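Venom allergen-like (VAL) 4 protein (Schistosoma mansoni, PDB 4P27) binds lipids and belongs to the SCP/TAPS (CAP) family of pathogenesis-related proteins, although it lacks the prototypical CAP motifs. Local coordinates at residues Q114-T119 with R148-K153; D90-Y95 with K110-M115; G75-D80 with C138-G143; A10-H15 with L39-L44. One frame throughout, in Å; residues are numbered along the deposited sequence.

How the interactions relate
Starting from the N terminus, interaction 4 closes the first loop, bringing L39-L44 back beside helix 6-22, and is complete before the others begin. Interaction 3 then opens at strand 75-81 and closes at strand 133-141, pairing two neighbouring strands of the sheet. Nested inside that long loop, interaction 2 packs helix 84-93 against helix 110-115. Interaction 1 starts where interaction 2 ends, sharing Q114 and M115, and runs beyond strand 133-141 to 148-153, so it crosses interaction 3. Contacts between them join the set: W91 of interaction 2 bonds to L78 of interaction 3, whose Y140 meets H15 of interaction 4, while M115 packs on F14 and H15.

Interaction 1 (Q114-T119 with R148-K153); sequences QMVWNT and RPYEAK. With NAG (2-acetamido-2-deoxy-beta-D-glucopyranose), chain B.
N118 and P149 meet through their backbones: N118 N donates to P149 O at 2.7 Å, with an N-H...O angle of 156°. The side chain of N118 starts beside the same carbonyl. Its CB packs against Y150 CB at 3.7 Å. CG sits between the backbone N and the carbonyl carbon (chi1 72°), and from there the two branches of the amide part company. OD1 lies 3.0 Å from P149 O; as both are acceptors, no bond joins them. A water lies within hydrogen-bonding distance of OD1, R148 O and the sugar O6. ND2 is bonded covalently to C1 of the N-linked NAG at 1.4 Å. Its remaining hydrogen goes to a second water, at 2.9 Å from ND2, which also accepts from E151 N.

Round this polar centre the packing is apolar. P149, compact and rigid, crosses W117 at about a right angle, with its CA 3.4 Å from W117 CE3, while V116 CG2 touches P149 CB at 3.7 Å. The same V116 methyl lies at the edge of the Y150 ring, whose hydroxyl is hydrogen-bonded to P31 O. The glycan is also hydrogen-bonded to N35 ND2, and R148 reaches the carbonyls of F100 and E101.

An asparagine suits this place because its amide nitrogen can carry the sugar while a hydrogen remains for water. The glycan is therefore attached to a side chain whose base is held by a backbone bond and hydrophobic packing, with water linking its polar atoms to 148-153.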
# COMPACT_ATOMS: atom_id res chain seq x y z
N GLN A 114 -3.68 2.74 2.99
CA GLN A 114 -2.28 2.55 3.24
C GLN A 114 -1.44 3.06 2.05
O GLN A 114 -0.36 3.62 2.27
CB GLN A 114 -1.97 1.06 3.48
CG GLN A 114 -0.49 0.82 3.70
CD GLN A 114 0.02 1.52 5.02
OE1 GLN A 114 -0.10 0.95 6.10
NE2 GLN A 114 0.65 2.69 4.91
N MET A 115 -1.91 2.82 0.80
CA MET A 115 -1.12 3.29 -0.37
C MET A 115 -1.03 4.80 -0.43
O MET A 115 -0.04 5.31 -0.86
CB MET A 115 -1.73 2.81 -1.71
CG MET A 115 -1.55 1.27 -1.92
SD MET A 115 -2.32 0.79 -3.51
CE MET A 115 -1.15 1.44 -4.60
N VAL A 116 -2.04 5.54 0.04
CA VAL A 116 -1.98 7.00 -0.02
C VAL A 116 -1.71 7.65 1.35
O VAL A 116 -1.91 8.83 1.52
CB VAL A 116 -3.25 7.64 -0.65
CG1 VAL A 116 -3.37 7.27 -2.16
CG2 VAL A 116 -4.55 7.32 0.13
N TRP A 117 -1.11 6.88 2.25
CA TRP A 117 -0.91 7.30 3.63
C TRP A 117 0.17 8.31 3.64
O TRP A 117 1.32 8.07 3.18
CB TRP A 117 -0.62 6.11 4.57
CG TRP A 117 -0.80 6.58 5.99
CD1 TRP A 117 0.20 7.00 6.87
CD2 TRP A 117 -2.04 6.71 6.67
NE1 TRP A 117 -0.40 7.42 8.09
CE2 TRP A 117 -1.77 7.24 7.98
CE3 TRP A 117 -3.39 6.46 6.30
CZ2 TRP A 117 -2.79 7.51 8.92
CZ3 TRP A 117 -4.40 6.69 7.27
CH2 TRP A 117 -4.06 7.21 8.54
N ASN A 118 -0.16 9.50 4.11
CA ASN A 118 0.81 10.62 3.94
C ASN A 118 2.12 10.52 4.74
O ASN A 118 3.16 10.97 4.25
CB ASN A 118 0.12 11.98 4.20
CG ASN A 118 -0.17 12.19 5.68
OD1 ASN A 118 -0.35 11.21 6.47
ND2 ASN A 118 -0.29 13.45 6.06
N THR A 119 2.11 9.93 5.94
CA THR A 119 3.40 9.86 6.71
C THR A 119 4.26 8.65 6.36
O THR A 119 5.41 8.54 6.77
CB THR A 119 3.19 9.73 8.23
OG1 THR A 119 2.22 8.73 8.50
CG2 THR A 119 2.61 11.11 8.85
N ARG A 148 -7.87 9.62 8.54
CA ARG A 148 -7.85 9.94 7.11
C ARG A 148 -6.39 9.84 6.66
O ARG A 148 -5.42 10.13 7.43
CB ARG A 148 -8.47 11.34 6.87
CG ARG A 148 -10.00 11.37 7.10
CD ARG A 148 -10.45 12.85 7.18
NE ARG A 148 -11.91 12.90 7.38
CZ ARG A 148 -12.42 12.88 8.62
NH1 ARG A 148 -11.61 12.86 9.66
NH2 ARG A 148 -13.68 12.89 8.82
N PRO A 149 -6.17 9.47 5.40
CA PRO A 149 -4.76 9.25 4.96
C PRO A 149 -3.86 10.46 4.80
O PRO A 149 -2.62 10.31 4.81
CB PRO A 149 -4.93 8.54 3.62
CG PRO A 149 -6.32 8.94 3.12
CD PRO A 149 -7.16 9.09 4.37
N TYR A 150 -4.45 11.64 4.63
CA TYR A 150 -3.73 12.87 4.31
C TYR A 150 -4.59 14.17 4.54
O TYR A 150 -5.81 14.11 4.74
CB TYR A 150 -3.21 12.85 2.85
CG TYR A 150 -4.31 12.60 1.79
CD1 TYR A 150 -5.16 13.63 1.37
CD2 TYR A 150 -4.45 11.34 1.20
CE1 TYR A 150 -6.18 13.39 0.42
CE2 TYR A 150 -5.43 11.09 0.24
CZ TYR A 150 -6.29 12.13 -0.16
OH TYR A 150 -7.31 11.84 -1.06
N GLU A 151 -3.96 15.32 4.41
CA GLU A 151 -4.73 16.59 4.46
C GLU A 151 -5.17 16.94 3.04
O GLU A 151 -4.33 16.91 2.13
CB GLU A 151 -3.82 17.68 4.80
CG GLU A 151 -3.42 17.83 6.24
CD GLU A 151 -2.58 19.11 6.35
OE1 GLU A 151 -2.69 19.99 5.45
OE2 GLU A 151 -1.80 19.23 7.30
N ALA A 152 -6.44 17.30 2.87
CA ALA A 152 -6.93 17.73 1.55
C ALA A 152 -6.38 19.13 1.14
O ALA A 152 -5.92 19.90 1.98
CB ALA A 152 -8.45 17.77 1.58
N LYS A 153 -6.41 19.45 -0.14
CA LYS A 153 -6.11 20.80 -0.63
C LYS A 153 -7.18 21.03 -1.69
O LYS A 153 -7.95 20.09 -2.03
CB LYS A 153 -4.69 20.94 -1.21
CG LYS A 153 -4.61 20.27 -2.60
CD LYS A 153 -3.24 20.44 -3.28
CE LYS A 153 -3.23 19.64 -4.59
NZ LYS A 153 -1.84 19.59 -5.12
C1 NAG B . -0.41 13.99 7.32
C2 NAG B . 0.40 15.26 7.64
C3 NAG B . 0.02 15.88 8.95
C4 NAG B . -1.47 16.04 8.98
C5 NAG B . -2.12 14.68 8.85
C6 NAG B . -3.60 14.83 9.05
C7 NAG B . 2.52 15.00 6.61
C8 NAG B . 3.94 14.62 6.77
N2 NAG B . 1.81 15.03 7.70
O3 NAG B . 0.68 17.12 9.09
O4 NAG B . -1.84 16.63 10.19
O5 NAG B . -1.79 14.13 7.59
O6 NAG B . -4.28 13.62 8.83
O7 NAG B . 2.08 15.24 5.53
O HOH W 1 -0.93 15.36 3.94
O HOH W 2 -2.99 10.91 7.97

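Interaction 2 (D90-Y95 with K110-M115)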
# COMPACT_ATOMS: atom_id res chain seq x y z
N ASP A 90 -6.46 -3.95 -7.88
CA ASP A 90 -7.40 -4.28 -6.84
C ASP A 90 -7.23 -3.42 -5.54
O ASP A 90 -8.22 -2.91 -4.95
CB ASP A 90 -7.26 -5.74 -6.50
CG ASP A 90 -8.20 -6.17 -5.42
OD1 ASP A 90 -9.40 -6.00 -5.61
OD2 ASP A 90 -7.78 -6.70 -4.38
N TRP A 91 -6.00 -3.28 -5.07
CA TRP A 91 -5.78 -2.45 -3.89
C TRP A 91 -6.23 -1.01 -4.19
O TRP A 91 -6.94 -0.37 -3.39
CB TRP A 91 -4.27 -2.43 -3.53
CG TRP A 91 -3.75 -3.68 -2.98
CD1 TRP A 91 -4.44 -4.79 -2.65
CD2 TRP A 91 -2.36 -3.95 -2.70
NE1 TRP A 91 -3.55 -5.80 -2.18
CE2 TRP A 91 -2.27 -5.25 -2.20
CE3 TRP A 91 -1.18 -3.16 -2.80
CZ2 TRP A 91 -1.04 -5.81 -1.83
CZ3 TRP A 91 -0.00 -3.74 -2.46
CH2 TRP A 91 0.07 -5.04 -2.00
N LEU A 92 -5.77 -0.45 -5.30
CA LEU A 92 -6.12 0.94 -5.65
C LEU A 92 -7.65 1.23 -5.68
O LEU A 92 -8.14 2.22 -5.13
CB LEU A 92 -5.44 1.31 -7.02
CG LEU A 92 -5.99 2.61 -7.67
CD1 LEU A 92 -5.65 3.83 -6.82
CD2 LEU A 92 -5.40 2.80 -9.09
N GLU A 93 -8.41 0.35 -6.32
CA GLU A 93 -9.79 0.68 -6.67
C GLU A 93 -10.67 0.55 -5.46
O GLU A 93 -11.85 0.86 -5.55
CB GLU A 93 -10.33 -0.27 -7.72
CG GLU A 93 -9.32 -0.47 -8.79
CD GLU A 93 -9.83 -0.06 -10.11
OE1 GLU A 93 -9.89 1.14 -10.35
OE2 GLU A 93 -10.18 -0.96 -10.87
N GLU A 94 -10.11 0.12 -4.35
CA GLU A 94 -10.80 0.31 -3.11
C GLU A 94 -11.10 1.75 -2.84
O GLU A 94 -11.87 2.01 -1.92
CB GLU A 94 -9.97 -0.21 -1.95
CG GLU A 94 -9.75 -1.69 -1.99
CD GLU A 94 -9.02 -2.14 -0.75
OE1 GLU A 94 -8.63 -1.30 0.12
OE2 GLU A 94 -8.82 -3.34 -0.65
N TYR A 95 -10.52 2.70 -3.59
CA TYR A 95 -10.93 4.08 -3.44
C TYR A 95 -12.45 4.30 -3.71
O TYR A 95 -13.01 5.27 -3.23
CB TYR A 95 -10.09 5.03 -4.34
CG TYR A 95 -10.44 5.02 -5.81
CD1 TYR A 95 -11.62 5.63 -6.28
CD2 TYR A 95 -9.57 4.46 -6.75
CE1 TYR A 95 -11.91 5.67 -7.65
CE2 TYR A 95 -9.86 4.44 -8.09
CZ TYR A 95 -11.02 5.07 -8.54
OH TYR A 95 -11.27 5.08 -9.90
N LYS A 110 -8.75 -0.66 3.36
CA LYS A 110 -7.45 -0.64 4.06
C LYS A 110 -6.28 -0.59 3.08
O LYS A 110 -5.30 0.04 3.37
CB LYS A 110 -7.12 -1.89 4.86
CG LYS A 110 -8.02 -2.43 5.92
CD LYS A 110 -7.49 -3.88 6.16
CE LYS A 110 -8.27 -4.65 7.23
NZ LYS A 110 -9.32 -3.74 7.81
N ASN A 111 -6.34 -1.32 1.97
CA ASN A 111 -5.19 -1.33 1.06
C ASN A 111 -5.02 0.04 0.41
O ASN A 111 -3.95 0.57 0.37
CB ASN A 111 -5.43 -2.42 -0.02
CG ASN A 111 -5.51 -3.80 0.61
OD1 ASN A 111 -4.64 -4.16 1.39
ND2 ASN A 111 -6.61 -4.53 0.38
N TYR A 112 -6.10 0.61 -0.16
CA TYR A 112 -6.06 1.97 -0.71
C TYR A 112 -5.55 3.03 0.28
O TYR A 112 -4.62 3.82 -0.01
CB TYR A 112 -7.47 2.35 -1.26
CG TYR A 112 -7.51 3.83 -1.59
CD1 TYR A 112 -6.80 4.33 -2.66
CD2 TYR A 112 -8.16 4.74 -0.72
CE1 TYR A 112 -6.80 5.71 -2.93
CE2 TYR A 112 -8.17 6.11 -0.99
CZ TYR A 112 -7.46 6.57 -2.08
OH TYR A 112 -7.40 7.89 -2.37
N LYS A 113 -6.11 3.05 1.52
CA LYS A 113 -5.69 4.02 2.49
C LYS A 113 -4.19 3.95 2.85
O LYS A 113 -3.54 4.97 2.99
CB LYS A 113 -6.52 3.98 3.82
CG LYS A 113 -8.00 4.38 3.67
CD LYS A 113 -8.73 4.23 5.04
CE LYS A 113 -8.36 5.38 5.98
NZ LYS A 113 -9.21 5.29 7.24
N GLN A 114 -3.68 2.74 2.99
CA GLN A 114 -2.28 2.55 3.24
C GLN A 114 -1.44 3.06 2.05
O GLN A 114 -0.36 3.62 2.27
CB GLN A 114 -1.97 1.06 3.48
CG GLN A 114 -0.49 0.82 3.70
CD GLN A 114 0.02 1.52 5.02
OE1 GLN A 114 -0.10 0.95 6.10
NE2 GLN A 114 0.65 2.69 4.91
N MET A 115 -1.91 2.82 0.80
CA MET A 115 -1.12 3.29 -0.37
C MET A 115 -1.03 4.80 -0.43
O MET A 115 -0.04 5.31 -0.86
CB MET A 115 -1.73 2.81 -1.71
CG MET A 115 -1.55 1.27 -1.92
SD MET A 115 -2.32 0.79 -3.51
CE MET A 115 -1.15 1.44 -4.60
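Y112, W91 and N111 carry most of this contact. With CG anti to the backbone N (chi1 169°), the phenol ring of Y112 is carried to Y95 and takes Y95 CB over its centre: the methylene carbon is 3.6 Å from the ring centroid and only 10° off the normal, a CH-pi contact that a broad flat ring is well shaped to make. Y112 CB rests on E94 CB at 3.6 Å.

W91 offers one face of its indole to N111, whose CG comes to 3.6 Å from W91 CD1. Ring and amide planes are 23° apart, so the amide lies over the indole at a modest tilt, and M115 SD comes in at the ring edge. The indole N-H itself is used by L78 O in the sheet.

N111 also binds E94, whose extended chain reaches across to helix 110-115: N111 ND2 donates to E94 OE2 at 2.7 Å, on the syn side but tilted out of the carboxylate plane. E94 OE1 accepts from Y112 N at 3.2 Å, from above the carboxylate plane, and weakly from N111 N.

A carboxylate gripping the first-turn amides of helix 110-115 thus fixes that short helix to helix 84-93, both lying on one side of the sheet in the alpha-beta-alpha sandwich of the CAP fold.

Interaction 3 (G75-D80 with C138-G143); sequences GQNLAD and CNYAPG
G75 and Y140 form a hydrogen-bonded antiparallel pair, G75 N donating to Y140 O at 2.8 Å and Y140 N to G75 O at 2.9 Å. N77 and C138 form a second such pair, linked by N77 N to C138 O and by C138 N to N77 O, the latter with an angle of 170° at the hydrogen. Between them Q76 and N139 make a non-hydrogen-bonded pair, and their side chains add a bond of their own. Q76 NE2 donates to N139 OD1 at 2.8 Å, in the carbonyl plane and on a lone pair, as the two amides lie side by side. The chain turns back at G143, whose CA packs 3.3 Å from G75 N; neither glycine brings a side chain to this close meeting, and a cis peptide precedes P142.

On the other face, the side chain of N77 crosses that of Y140 at about a right angle, N77 CG lying 3.6 Å from Y140 CE1.

A second shell holds these groups. Q52 donates to Q76 OE1, L45 O takes N139 ND2, N111 O takes N77 ND2, and Y140 OH is hydrogen-bonded to H15 NE2. C138 is tied to C125 by a disulfide.

Amide side chains can both give and accept, which suits them to both faces here. Each is also met by a partner from helix 43-54 or helix 110-115, so the polar groups of this strand pair tie it to helices on both sides of the sheet.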
# COMPACT_ATOMS: atom_id res chain seq x y z
N GLY A 75 2.86 -1.11 8.53
CA GLY A 75 1.59 -1.48 7.94
C GLY A 75 1.85 -2.56 6.89
O GLY A 75 2.96 -2.73 6.47
N GLN A 76 0.79 -3.19 6.38
CA GLN A 76 0.96 -4.30 5.43
C GLN A 76 -0.25 -4.36 4.52
O GLN A 76 -1.38 -4.19 4.96
CB GLN A 76 1.18 -5.59 6.19
CG GLN A 76 1.59 -6.76 5.29
CD GLN A 76 1.99 -7.96 6.15
OE1 GLN A 76 1.11 -8.69 6.56
NE2 GLN A 76 3.26 -8.07 6.53
N ASN A 77 -0.02 -4.56 3.24
CA ASN A 77 -1.11 -4.87 2.31
C ASN A 77 -0.78 -6.27 1.76
O ASN A 77 0.40 -6.59 1.47
CB ASN A 77 -1.04 -3.90 1.11
CG ASN A 77 -1.71 -2.56 1.39
OD1 ASN A 77 -2.32 -2.40 2.43
ND2 ASN A 77 -1.55 -1.58 0.50
N LEU A 78 -1.81 -7.09 1.60
CA LEU A 78 -1.65 -8.46 1.07
C LEU A 78 -2.52 -8.66 -0.17
O LEU A 78 -3.62 -8.00 -0.35
CB LEU A 78 -2.11 -9.48 2.12
CG LEU A 78 -1.45 -9.54 3.49
CD1 LEU A 78 -2.20 -10.53 4.42
CD2 LEU A 78 0.01 -9.93 3.39
N ALA A 79 -2.06 -9.51 -1.11
CA ALA A 79 -2.91 -9.77 -2.29
C ALA A 79 -2.71 -11.25 -2.69
O ALA A 79 -1.63 -11.82 -2.49
CB ALA A 79 -2.61 -8.84 -3.44
N ASP A 80 -3.80 -11.89 -3.13
CA ASP A 80 -3.69 -13.30 -3.49
C ASP A 80 -4.22 -13.23 -4.91
O ASP A 80 -5.38 -13.01 -5.08
CB ASP A 80 -4.59 -14.19 -2.61
CG ASP A 80 -4.66 -15.69 -3.14
OD1 ASP A 80 -3.87 -16.07 -4.06
OD2 ASP A 80 -5.44 -16.49 -2.56
N CYS A 138 3.20 -6.33 0.76
CA CYS A 138 3.91 -5.01 0.87
C CYS A 138 3.89 -4.59 2.30
O CYS A 138 2.82 -4.68 2.94
CB CYS A 138 3.25 -3.91 0.05
SG CYS A 138 3.61 -4.04 -1.72
N ASN A 139 5.08 -4.23 2.78
CA ASN A 139 5.28 -3.63 4.10
C ASN A 139 5.56 -2.18 3.94
O ASN A 139 6.21 -1.75 2.97
CB ASN A 139 6.40 -4.27 4.92
CG ASN A 139 6.06 -5.67 5.32
OD1 ASN A 139 4.92 -5.94 5.64
ND2 ASN A 139 7.06 -6.61 5.28
N TYR A 140 5.01 -1.40 4.89
CA TYR A 140 5.08 0.06 4.84
C TYR A 140 5.52 0.55 6.28
O TYR A 140 5.09 0.01 7.27
CB TYR A 140 3.71 0.64 4.57
CG TYR A 140 3.06 0.14 3.30
CD1 TYR A 140 2.30 -1.08 3.30
CD2 TYR A 140 3.21 0.86 2.07
CE1 TYR A 140 1.69 -1.55 2.13
CE2 TYR A 140 2.56 0.38 0.88
CZ TYR A 140 1.86 -0.83 0.92
OH TYR A 140 1.24 -1.32 -0.20
N ALA A 141 6.35 1.59 6.35
CA ALA A 141 6.83 2.19 7.63
C ALA A 141 6.76 3.72 7.49
O ALA A 141 7.32 4.26 6.56
CB ALA A 141 8.29 1.79 7.87
N PRO A 142 6.08 4.43 8.42
CA PRO A 142 5.27 3.83 9.53
C PRO A 142 4.04 3.26 8.89
O PRO A 142 3.75 3.56 7.71
CB PRO A 142 4.85 5.05 10.43
CG PRO A 142 5.45 6.24 9.80
CD PRO A 142 6.32 5.87 8.58
N GLY A 143 3.27 2.47 9.61
CA GLY A 143 1.98 2.02 9.05
C GLY A 143 0.90 3.08 9.23
O GLY A 143 1.16 4.17 9.70

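Interaction 4 (A10-H15 with L39-L44); sequences AIYNFH and LKWNKL
Y12 and W41 form an offset edge-to-face aromatic pair where helix 6-22 lies against the edge strand 40-41 of the main sheet. The edge of the W41 indole is directed at one face of the Y12 ring; the centroids are 5.5 Å apart and the planes at 64°, with W41 CE3 3.8 Å from Y12 CG.

Tyrosine can do two jobs here: its ring packs while its hydroxyl bonds beyond. Y12 OH donates to L39 O at 2.9 Å, from above the carbonyl plane, and accepts from a water 2.8 Å away that in turn takes the N-H of W41. The hydroxyl thus serves both as donor and as acceptor, linking two backbone groups of the strand region.

One turn along the helix, H15 CB touches L39 CD1 at 3.7 Å. H15 ND1 donates to I11 O at 2.9 Å, the acceptor lying in the imidazole plane, and this fixes the ring so that NE2 can meet Y140 OH.

Around the pair, K16 makes a cation-pi contact with Y12, W41 and I11 both touch C125 on strand 122-130, I11 and H15 rest on C138 of strand 133-141, and I11 also packs on helix 84-93.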
# COMPACT_ATOMS: atom_id res chain seq x y z
N ALA A 10 7.92 -2.81 -10.63
CA ALA A 10 6.58 -2.51 -11.00
C ALA A 10 5.70 -2.09 -9.76
O ALA A 10 4.87 -1.17 -9.86
CB ALA A 10 6.01 -3.76 -11.70
N ILE A 11 5.84 -2.81 -8.63
CA ILE A 11 4.96 -2.54 -7.48
C ILE A 11 5.39 -1.13 -6.95
O ILE A 11 4.58 -0.33 -6.70
CB ILE A 11 5.17 -3.60 -6.41
CG1 ILE A 11 4.50 -4.91 -6.87
CG2 ILE A 11 4.59 -3.11 -5.04
CD1 ILE A 11 5.04 -6.12 -6.10
N TYR A 12 6.68 -0.86 -6.86
CA TYR A 12 7.22 0.45 -6.42
C TYR A 12 6.74 1.60 -7.27
O TYR A 12 6.18 2.62 -6.75
CB TYR A 12 8.78 0.38 -6.41
CG TYR A 12 9.48 1.55 -5.76
CD1 TYR A 12 8.87 2.27 -4.67
CD2 TYR A 12 10.73 1.96 -6.19
CE1 TYR A 12 9.53 3.31 -4.05
CE2 TYR A 12 11.41 3.07 -5.60
CZ TYR A 12 10.80 3.74 -4.54
OH TYR A 12 11.43 4.81 -3.94
N ASN A 13 6.82 1.43 -8.60
CA ASN A 13 6.36 2.53 -9.48
C ASN A 13 4.85 2.73 -9.43
O ASN A 13 4.33 3.82 -9.65
CB ASN A 13 6.73 2.25 -10.95
CG ASN A 13 8.24 2.35 -11.25
OD1 ASN A 13 8.71 1.70 -12.19
ND2 ASN A 13 9.00 3.05 -10.43
N PHE A 14 4.11 1.64 -9.32
CA PHE A 14 2.65 1.77 -9.24
C PHE A 14 2.30 2.60 -7.96
O PHE A 14 1.47 3.48 -8.01
CB PHE A 14 2.02 0.35 -9.14
CG PHE A 14 0.52 0.38 -9.25
CD1 PHE A 14 -0.28 0.65 -8.12
CD2 PHE A 14 -0.12 0.14 -10.46
CE1 PHE A 14 -1.65 0.72 -8.23
CE2 PHE A 14 -1.52 0.16 -10.57
CZ PHE A 14 -2.28 0.47 -9.47
N HIS A 15 2.99 2.33 -6.85
CA HIS A 15 2.74 3.14 -5.63
C HIS A 15 3.15 4.61 -5.79
O HIS A 15 2.38 5.51 -5.45
CB HIS A 15 3.52 2.57 -4.43
CG HIS A 15 2.87 1.39 -3.81
ND1 HIS A 15 3.02 0.12 -4.32
CD2 HIS A 15 2.17 1.26 -2.65
CE1 HIS A 15 2.37 -0.75 -3.54
NE2 HIS A 15 1.88 -0.09 -2.50
N LEU A 39 8.03 8.04 -1.14
CA LEU A 39 8.31 6.70 -0.66
C LEU A 39 9.73 6.34 -0.99
O LEU A 39 10.09 6.55 -2.08
CB LEU A 39 7.42 5.70 -1.42
CG LEU A 39 5.97 5.68 -1.04
CD1 LEU A 39 5.24 4.55 -1.82
CD2 LEU A 39 5.82 5.51 0.49
N LYS A 40 10.48 5.72 -0.10
CA LYS A 40 11.76 5.14 -0.46
C LYS A 40 11.72 3.64 -0.22
O LYS A 40 11.18 3.19 0.77
CB LYS A 40 12.86 5.71 0.45
CG LYS A 40 13.16 7.15 0.07
CD LYS A 40 13.79 7.93 1.22
CE LYS A 40 14.31 7.03 2.34
NZ LYS A 40 13.41 7.26 3.50
N TRP A 41 12.30 2.88 -1.13
CA TRP A 41 12.32 1.44 -0.99
C TRP A 41 13.19 1.06 0.15
O TRP A 41 14.16 1.70 0.37
CB TRP A 41 12.93 0.85 -2.26
CG TRP A 41 12.83 -0.64 -2.28
CD1 TRP A 41 13.79 -1.54 -1.89
CD2 TRP A 41 11.69 -1.40 -2.67
NE1 TRP A 41 13.31 -2.85 -2.06
CE2 TRP A 41 12.03 -2.78 -2.55
CE3 TRP A 41 10.42 -1.06 -3.16
CZ2 TRP A 41 11.13 -3.82 -2.87
CZ3 TRP A 41 9.50 -2.15 -3.51
CH2 TRP A 41 9.89 -3.47 -3.37
N ASN A 42 12.90 -0.02 0.86
CA ASN A 42 13.68 -0.36 2.04
C ASN A 42 13.89 -1.85 2.04
O ASN A 42 12.93 -2.64 1.91
CB ASN A 42 12.98 -0.00 3.31
CG ASN A 42 13.77 -0.44 4.53
OD1 ASN A 42 13.68 -1.55 5.05
ND2 ASN A 42 14.52 0.50 5.06
N LYS A 43 15.14 -2.26 2.13
CA LYS A 43 15.55 -3.65 1.77
C LYS A 43 15.07 -4.57 2.86
O LYS A 43 14.68 -5.70 2.61
CB LYS A 43 17.09 -3.74 1.72
CG LYS A 43 17.68 -4.64 0.66
CD LYS A 43 18.52 -3.83 -0.32
CE LYS A 43 20.00 -4.16 -0.20
NZ LYS A 43 20.85 -3.16 -0.92
N LEU A 44 15.15 -4.09 4.11
CA LEU A 44 14.70 -4.85 5.26
C LEU A 44 13.15 -5.13 5.24
O LEU A 44 12.69 -6.26 5.58
CB LEU A 44 15.10 -4.14 6.57
CG LEU A 44 15.60 -4.98 7.74
CD1 LEU A 44 15.56 -4.16 9.05
CD2 LEU A 44 14.95 -6.38 7.87
O HOH W 3 14.06 4.21 -3.18